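Local coordinates for protein L-Ala-D/L-Glu Epimerase (PDB 1JPD) that belongs to the enolase superfamily of enzymes, joining an N-terminal domain of the mandelate racemase and muconate lactonizing enzyme family to a TIM-barrel-like C-terminal domain, at residues Thr49-Pro52 against Arg53-Glu56; Ile249-Asp252 against Lys253-Gly256; Cys231-Arg234 against Ser235-Lys238. All coordinates share one frame; numbering follows the deposited sequence.

Contact 1 of 3, residues Thr49-Pro52 against Arg53-Glu56; sequences TPYP and RYGE
The carbonyl O of Tyr51 draws in two backbone donors as the chain turns: Tyr54 N at 2.9 Å and, in a longer and weak bond, Glu56 N at 3.4 Å. One residue on, Gly55 N bonds to Pro52 O at 2.8 Å, so two overlapping turns follow one another. Pro52 suits the second position of the first turn, where its ring holds phi near the required value and no N-H is needed; glycine suits the end, where phi turns positive. The side chain of Glu56 then reaches back to the start. With CG lying beside its own backbone N (chi1 -55°) and the chain extended beyond, OE1 meets Tyr51 N at 2.7 Å through its anti lone pair, in a nearly straight bond (169°). Its other oxygen, OE2, accepts from Ala89 N, so both ends of the carboxylate are held. Pro50 CB packs alongside Glu56 CB at 4.1 Å. The two tyrosine rings form an edge-to-face pair, the edge of Tyr51 directed at the face of Tyr54, with planes at 64°. Arg53 CB sits over a face of the Tyr51 ring, off toward its rim, while its extended chain carries the guanidinium away to a salt bridge with Glu182; Tyr54 OH bonds to Glu229 O. The weak outer bond Glu56 N to Tyr51 O, enclosing Gly55 N to Pro52 O with Gly55 left-handed, resembles a Schellman motif, here in the loop joining strand 42-48 to helix 58-66, by which the N-terminal domain meets the barrel domain.

Contact 2 of 3, residues Ile249-Asp252 against Lys253-Gly256; sequences IKLD and KTGG
Lys250 O is shared by two donors of the following turn, Lys253 N and Thr254 N, each at 2.9 Å. The first approaches from above the carbonyl plane, whereas the second comes almost head-on to the oxygen. Leu251 O likewise receives Gly256 N at 3.0 Å and a weak bond from Gly255 N. Thr254 OG1 donates to Gly256 O at 2.9 Å; chi1 of 61° sets this hydroxyl between its own N and carbonyl carbon, leaving CG2 to pack on Ile249 CG2 at 3.9 Å. A beta-branched alcohol thus serves both a polar and an apolar neighbour. The turn is the short helix 251-254, one residue after barrel strand 246-249 of the TIM-barrel-like domain, with Lys250 as N-cap. It gives way at Gly255, whose positive phi suits glycine; Gly256, N-cap of helix 257-269, has backbone angles that would press a CB into the carbonyl O of Gly255. Lys253 bends at chi3 (-62°), laying CE along Lys250 CB, CG and CD (3.7 Å from CG) and delivering NZ to a salt bridge with Asp228 and a hydrogen bond to Asn248 O. Lys250 NZ, 5.3 Å from Lys253 NZ, has a long, weak ion pair with the same Asp228. Buried Asp252 OD1 accepts from Asn92 ND2 and Thr49 N.

Contact 3 of 3, residues Cys231-Arg234 against Ser235-Lys238; sequences CHTR and SNLK
Asn236 turns its side chain back toward the residues before it, so that its amide lies across the His232 side chain, with the imidazole and amide planes 42° apart. CG stands beside its own backbone N (chi1 -47°), and this brings OD1 up to two successive N-H groups. Thr233 N, at 3.1 Å, points almost straight at the oxygen, in line with its C=O bond; His232 N, at 3.2 Å, comes from above the amide plane. Thr233 works forward along the chain: chi1 of 70° puts OG1 between its own N and carbonyl carbon, where it accepts Ser235 N at 3.2 Å, an ST turn, while its carbonyl O accepts Asn236 N at 3.1 Å. Asparagine and threonine suit these places, since each has a short side chain able to accept from nearby backbone. The loop links barrel strand 225-227 to helix 237-240. Leu237 N bonds to Arg234 O at 3.0 Å, and the buried leucine sets CD1 near Arg234 CB (4.2 Å) and touches Glu266 of helix 257-269. The Arg234 side chain bends at chi3 and carries NE to a salt bridge with Glu259. Two N-H donors at one oxygen favour presenting OD1 over ND2, and the amide's rotation is probably fixed by that pair of hydrogen bonds, neither involving a charged group.

From the N terminus, contact 1 comes first, then contact 3, then contact 2. Each closes a tight local turn, and they lie in series, with none enclosing or crossing another. Contact 1 belongs to the loop after strand 42-48 of the N-terminal domain; contact 3 follows strand 225-227 and contact 2 follows strand 246-249, two neighbouring parallel strands of the barrel. In space they converge. The rings of Tyr54 and His232 stack between contacts 1 and 3, and Thr49 N probably bonds to Asp252 OD1 while Tyr54 packs on Lys253, joining contact 1 to contact 2. A weak hydrogen bond from Lys253 NZ to Cys231 O links the two barrel turns. The N-terminal loop is thereby tied to both.

Contact 1 of 3, residues Thr49-Pro52 against Arg53-Glu56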
loop_
_atom_site.group_PDB
_atom_site.type_symbol
_atom_site.label_atom_id
_atom_site.label_comp_id
_atom_site.label_asym_id
_atom_site.label_seq_id
_atom_site.Cartn_x
_atom_site.Cartn_y
_atom_site.Cartn_z
ATOM N N THR A 49 -9.600 -4.440 -1.324
ATOM C CA THR A 49 -9.075 -5.704 -1.815
ATOM C C THR A 49 -8.878 -6.671 -0.661
ATOM O O THR A 49 -7.919 -6.545 0.089
ATOM C CB THR A 49 -7.723 -5.504 -2.522
ATOM O OG1 THR A 49 -7.915 -4.677 -3.675
ATOM C CG2 THR A 49 -7.133 -6.844 -2.955
ATOM N N PRO A 50 -9.795 -7.639 -0.494
ATOM C CA PRO A 50 -9.659 -8.608 0.602
ATOM C C PRO A 50 -8.234 -9.182 0.620
ATOM O O PRO A 50 -7.726 -9.653 -0.413
ATOM C CB PRO A 50 -10.720 -9.652 0.264
ATOM C CG PRO A 50 -11.789 -8.822 -0.379
ATOM C CD PRO A 50 -10.993 -7.923 -1.301
ATOM N N TYR A 51 -7.603 -9.132 1.794
ATOM C CA TYR A 51 -6.227 -9.605 1.971
ATOM C C TYR A 51 -6.193 -11.057 2.424
ATOM O O TYR A 51 -6.397 -11.350 3.605
ATOM C CB TYR A 51 -5.507 -8.718 3.007
ATOM C CG TYR A 51 -3.991 -8.704 2.912
ATOM C CD1 TYR A 51 -3.330 -9.298 1.838
ATOM C CD2 TYR A 51 -3.220 -8.064 3.882
ATOM C CE1 TYR A 51 -1.938 -9.253 1.733
ATOM C CE2 TYR A 51 -1.828 -8.013 3.786
ATOM C CZ TYR A 51 -1.197 -8.608 2.708
ATOM O OH TYR A 51 0.172 -8.557 2.589
ATOM N N PRO A 52 -5.934 -11.990 1.490
ATOM C CA PRO A 52 -5.886 -13.415 1.834
ATOM C C PRO A 52 -5.025 -13.693 3.066
ATOM O O PRO A 52 -5.483 -14.326 4.025
ATOM C CB PRO A 52 -5.318 -14.060 0.566
ATOM C CG PRO A 52 -5.861 -13.181 -0.523
ATOM C CD PRO A 52 -5.645 -11.786 0.057
ATOM N N ARG A 53 -3.792 -13.188 3.048
ATOM C CA ARG A 53 -2.865 -13.408 4.155
ATOM C C ARG A 53 -3.369 -13.002 5.549
ATOM O O ARG A 53 -2.706 -13.285 6.547
ATOM C CB ARG A 53 -1.525 -12.712 3.879
ATOM C CG ARG A 53 -0.422 -13.193 4.812
ATOM C CD ARG A 53 0.851 -12.399 4.646
ATOM N NE ARG A 53 1.871 -12.767 5.629
ATOM C CZ ARG A 53 1.627 -13.008 6.914
ATOM N NH1 ARG A 53 0.391 -12.944 7.392
ATOM N NH2 ARG A 53 2.629 -13.275 7.735
ATOM N N TYR A 54 -4.533 -12.362 5.629
ATOM C CA TYR A 54 -5.080 -11.942 6.920
ATOM C C TYR A 54 -6.461 -12.533 7.183
ATOM O O TYR A 54 -7.216 -12.041 8.028
ATOM C CB TYR A 54 -5.167 -10.416 7.002
ATOM C CG TYR A 54 -3.830 -9.699 7.106
ATOM C CD1 TYR A 54 -3.749 -8.304 7.007
ATOM C CD2 TYR A 54 -2.650 -10.408 7.325
ATOM C CE1 TYR A 54 -2.527 -7.647 7.124
ATOM C CE2 TYR A 54 -1.425 -9.756 7.442
ATOM C CZ TYR A 54 -1.368 -8.380 7.343
ATOM O OH TYR A 54 -0.155 -7.736 7.482
ATOM N N GLY A 55 -6.792 -13.586 6.441
ATOM C CA GLY A 55 -8.067 -14.260 6.628
ATOM C C GLY A 55 -9.289 -13.574 6.042
ATOM O O GLY A 55 -10.362 -13.566 6.665
ATOM N N GLU A 56 -9.148 -13.004 4.849
ATOM C CA GLU A 56 -10.271 -12.342 4.207
ATOM C C GLU A 56 -10.428 -12.892 2.796
ATOM O O GLU A 56 -9.458 -13.242 2.129
ATOM C CB GLU A 56 -10.030 -10.848 4.103
ATOM C CG GLU A 56 -9.712 -10.134 5.392
ATOM C CD GLU A 56 -9.447 -8.649 5.155
ATOM O OE1 GLU A 56 -8.768 -8.320 4.148
ATOM O OE2 GLU A 56 -9.906 -7.824 5.975
#

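Contact 2 of 3, residues Ile249-Asp252 against Lys253-Gly256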
loop_
_atom_site.group_PDB
_atom_site.type_symbol
_atom_site.label_atom_id
_atom_site.label_comp_id
_atom_site.label_asym_id
_atom_site.label_seq_id
_atom_site.Cartn_x
_atom_site.Cartn_y
_atom_site.Cartn_z
ATOM N N ILE A 249 2.356 1.809 5.059
ATOM C CA ILE A 249 0.921 2.014 5.262
ATOM C C ILE A 249 0.093 1.602 4.046
ATOM O O ILE A 249 0.368 2.031 2.925
ATOM C CB ILE A 249 0.601 3.504 5.561
ATOM C CG1 ILE A 249 1.314 3.948 6.839
ATOM C CG2 ILE A 249 -0.910 3.700 5.695
ATOM C CD1 ILE A 249 1.247 5.449 7.088
ATOM N N LYS A 250 -0.918 0.767 4.278
ATOM C CA LYS A 250 -1.830 0.315 3.225
ATOM C C LYS A 250 -3.239 0.401 3.776
ATOM O O LYS A 250 -3.516 -0.111 4.868
ATOM C CB LYS A 250 -1.537 -1.122 2.815
ATOM C CG LYS A 250 -0.254 -1.279 2.052
ATOM C CD LYS A 250 -0.084 -2.698 1.560
ATOM C CE LYS A 250 1.238 -2.845 0.856
ATOM N NZ LYS A 250 1.416 -4.198 0.286
ATOM N N LEU A 251 -4.127 1.044 3.025
ATOM C CA LEU A 251 -5.507 1.216 3.475
ATOM C C LEU A 251 -6.245 -0.084 3.798
ATOM O O LEU A 251 -7.065 -0.109 4.712
ATOM C CB LEU A 251 -6.303 2.028 2.450
ATOM C CG LEU A 251 -5.735 3.409 2.122
ATOM C CD1 LEU A 251 -6.812 4.216 1.414
ATOM C CD2 LEU A 251 -5.281 4.117 3.385
ATOM N N ASP A 252 -5.963 -1.157 3.063
ATOM C CA ASP A 252 -6.609 -2.436 3.335
ATOM C C ASP A 252 -6.184 -2.990 4.700
ATOM O O ASP A 252 -6.935 -3.733 5.329
ATOM C CB ASP A 252 -6.278 -3.468 2.245
ATOM C CG ASP A 252 -6.931 -3.147 0.907
ATOM O OD1 ASP A 252 -8.173 -3.022 0.860
ATOM O OD2 ASP A 252 -6.202 -3.031 -0.104
ATOM N N LYS A 253 -4.983 -2.638 5.156
ATOM C CA LYS A 253 -4.502 -3.111 6.451
ATOM C C LYS A 253 -4.938 -2.171 7.585
ATOM O O LYS A 253 -5.246 -2.630 8.683
ATOM C CB LYS A 253 -2.970 -3.248 6.452
ATOM C CG LYS A 253 -2.406 -4.279 5.476
ATOM C CD LYS A 253 -0.878 -4.394 5.593
ATOM C CE LYS A 253 -0.192 -3.066 5.253
ATOM N NZ LYS A 253 1.301 -3.100 5.436
ATOM N N THR A 254 -4.956 -0.864 7.328
ATOM C CA THR A 254 -5.366 0.107 8.352
ATOM C C THR A 254 -6.885 0.143 8.443
ATOM O O THR A 254 -7.450 0.651 9.408
ATOM C CB THR A 254 -4.918 1.553 8.023
ATOM O OG1 THR A 254 -5.515 1.961 6.783
ATOM C CG2 THR A 254 -3.403 1.656 7.928
ATOM N N GLY A 255 -7.541 -0.377 7.413
ATOM C CA GLY A 255 -8.987 -0.387 7.398
ATOM C C GLY A 255 -9.591 0.962 7.054
ATOM O O GLY A 255 -10.572 1.375 7.670
ATOM N N GLY A 256 -9.011 1.652 6.075
ATOM C CA GLY A 256 -9.533 2.947 5.678
ATOM C C GLY A 256 -8.568 4.114 5.810
ATOM O O GLY A 256 -7.556 4.045 6.514
#

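Contact 3 of 3, residues Cys231-Arg234 against Ser235-Lys238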
loop_
_atom_site.group_PDB
_atom_site.type_symbol
_atom_site.label_atom_id
_atom_site.label_comp_id
_atom_site.label_asym_id
_atom_site.label_seq_id
_atom_site.Cartn_x
_atom_site.Cartn_y
_atom_site.Cartn_z
ATOM N N CYS A 231 3.016 -4.432 10.027
ATOM C CA CYS A 231 2.336 -3.185 10.352
ATOM C C CYS A 231 0.913 -3.057 9.804
ATOM O O CYS A 231 0.730 -2.986 8.590
ATOM C CB CYS A 231 3.143 -2.007 9.830
ATOM S SG CYS A 231 2.234 -0.459 9.940
ATOM N N HIS A 232 -0.084 -3.001 10.689
ATOM C CA HIS A 232 -1.479 -2.851 10.259
ATOM C C HIS A 232 -2.055 -1.507 10.682
ATOM O O HIS A 232 -2.493 -0.707 9.851
ATOM C CB HIS A 232 -2.397 -3.911 10.869
ATOM C CG HIS A 232 -1.981 -5.319 10.605
ATOM N ND1 HIS A 232 -2.877 -6.367 10.640
ATOM C CD2 HIS A 232 -0.766 -5.869 10.375
ATOM C CE1 HIS A 232 -2.230 -7.502 10.446
ATOM N NE2 HIS A 232 -0.948 -7.228 10.283
ATOM N N THR A 233 -2.079 -1.290 11.994
ATOM C CA THR A 233 -2.628 -0.066 12.566
ATOM C C THR A 233 -1.710 0.490 13.653
ATOM O O THR A 233 -0.654 -0.074 13.921
ATOM C CB THR A 233 -4.015 -0.340 13.195
ATOM O OG1 THR A 233 -3.854 -1.141 14.373
ATOM C CG2 THR A 233 -4.907 -1.094 12.216
ATOM N N ARG A 234 -2.125 1.585 14.285
ATOM C CA ARG A 234 -1.335 2.199 15.355
ATOM C C ARG A 234 -1.059 1.203 16.475
ATOM O O ARG A 234 -0.066 1.313 17.190
ATOM C CB ARG A 234 -2.071 3.413 15.921
ATOM C CG ARG A 234 -2.087 4.605 14.978
ATOM C CD ARG A 234 -3.061 5.645 15.441
ATOM N NE ARG A 234 -4.435 5.169 15.313
ATOM C CZ ARG A 234 -5.492 5.803 15.812
ATOM N NH1 ARG A 234 -5.331 6.937 16.479
ATOM N NH2 ARG A 234 -6.710 5.308 15.636
ATOM N N SER A 235 -1.942 0.222 16.600
ATOM C CA SER A 235 -1.847 -0.814 17.615
ATOM C C SER A 235 -0.534 -1.615 17.587
ATOM O O SER A 235 -0.089 -2.109 18.626
ATOM C CB SER A 235 -3.050 -1.753 17.462
ATOM O OG SER A 235 -3.003 -2.845 18.360
ATOM N N ASN A 236 0.087 -1.746 16.416
ATOM C CA ASN A 236 1.339 -2.499 16.314
ATOM C C ASN A 236 2.575 -1.624 16.573
ATOM O O ASN A 236 3.678 -2.139 16.789
ATOM C CB ASN A 236 1.477 -3.156 14.925
ATOM C CG ASN A 236 0.205 -3.878 14.469
ATOM O OD1 ASN A 236 -0.651 -3.289 13.809
ATOM N ND2 ASN A 236 0.078 -5.153 14.824
ATOM N N LEU A 237 2.397 -0.305 16.563
ATOM C CA LEU A 237 3.524 0.607 16.763
ATOM C C LEU A 237 4.447 0.281 17.935
ATOM O O LEU A 237 5.659 0.467 17.844
ATOM C CB LEU A 237 3.026 2.049 16.881
ATOM C CG LEU A 237 2.589 2.623 15.533
ATOM C CD1 LEU A 237 2.060 4.038 15.694
ATOM C CD2 LEU A 237 3.775 2.598 14.592
ATOM N N LYS A 238 3.886 -0.205 19.033
ATOM C CA LYS A 238 4.695 -0.546 20.192
ATOM C C LYS A 238 5.637 -1.691 19.844
ATOM O O LYS A 238 6.846 -1.605 20.058
ATOM C CB LYS A 238 3.802 -0.976 21.349
ATOM C CG LYS A 238 4.565 -1.622 22.489
ATOM C CD LYS A 238 3.646 -2.509 23.294
ATOM C CE LYS A 238 4.380 -3.183 24.426
ATOM N NZ LYS A 238 3.465 -4.103 25.127
#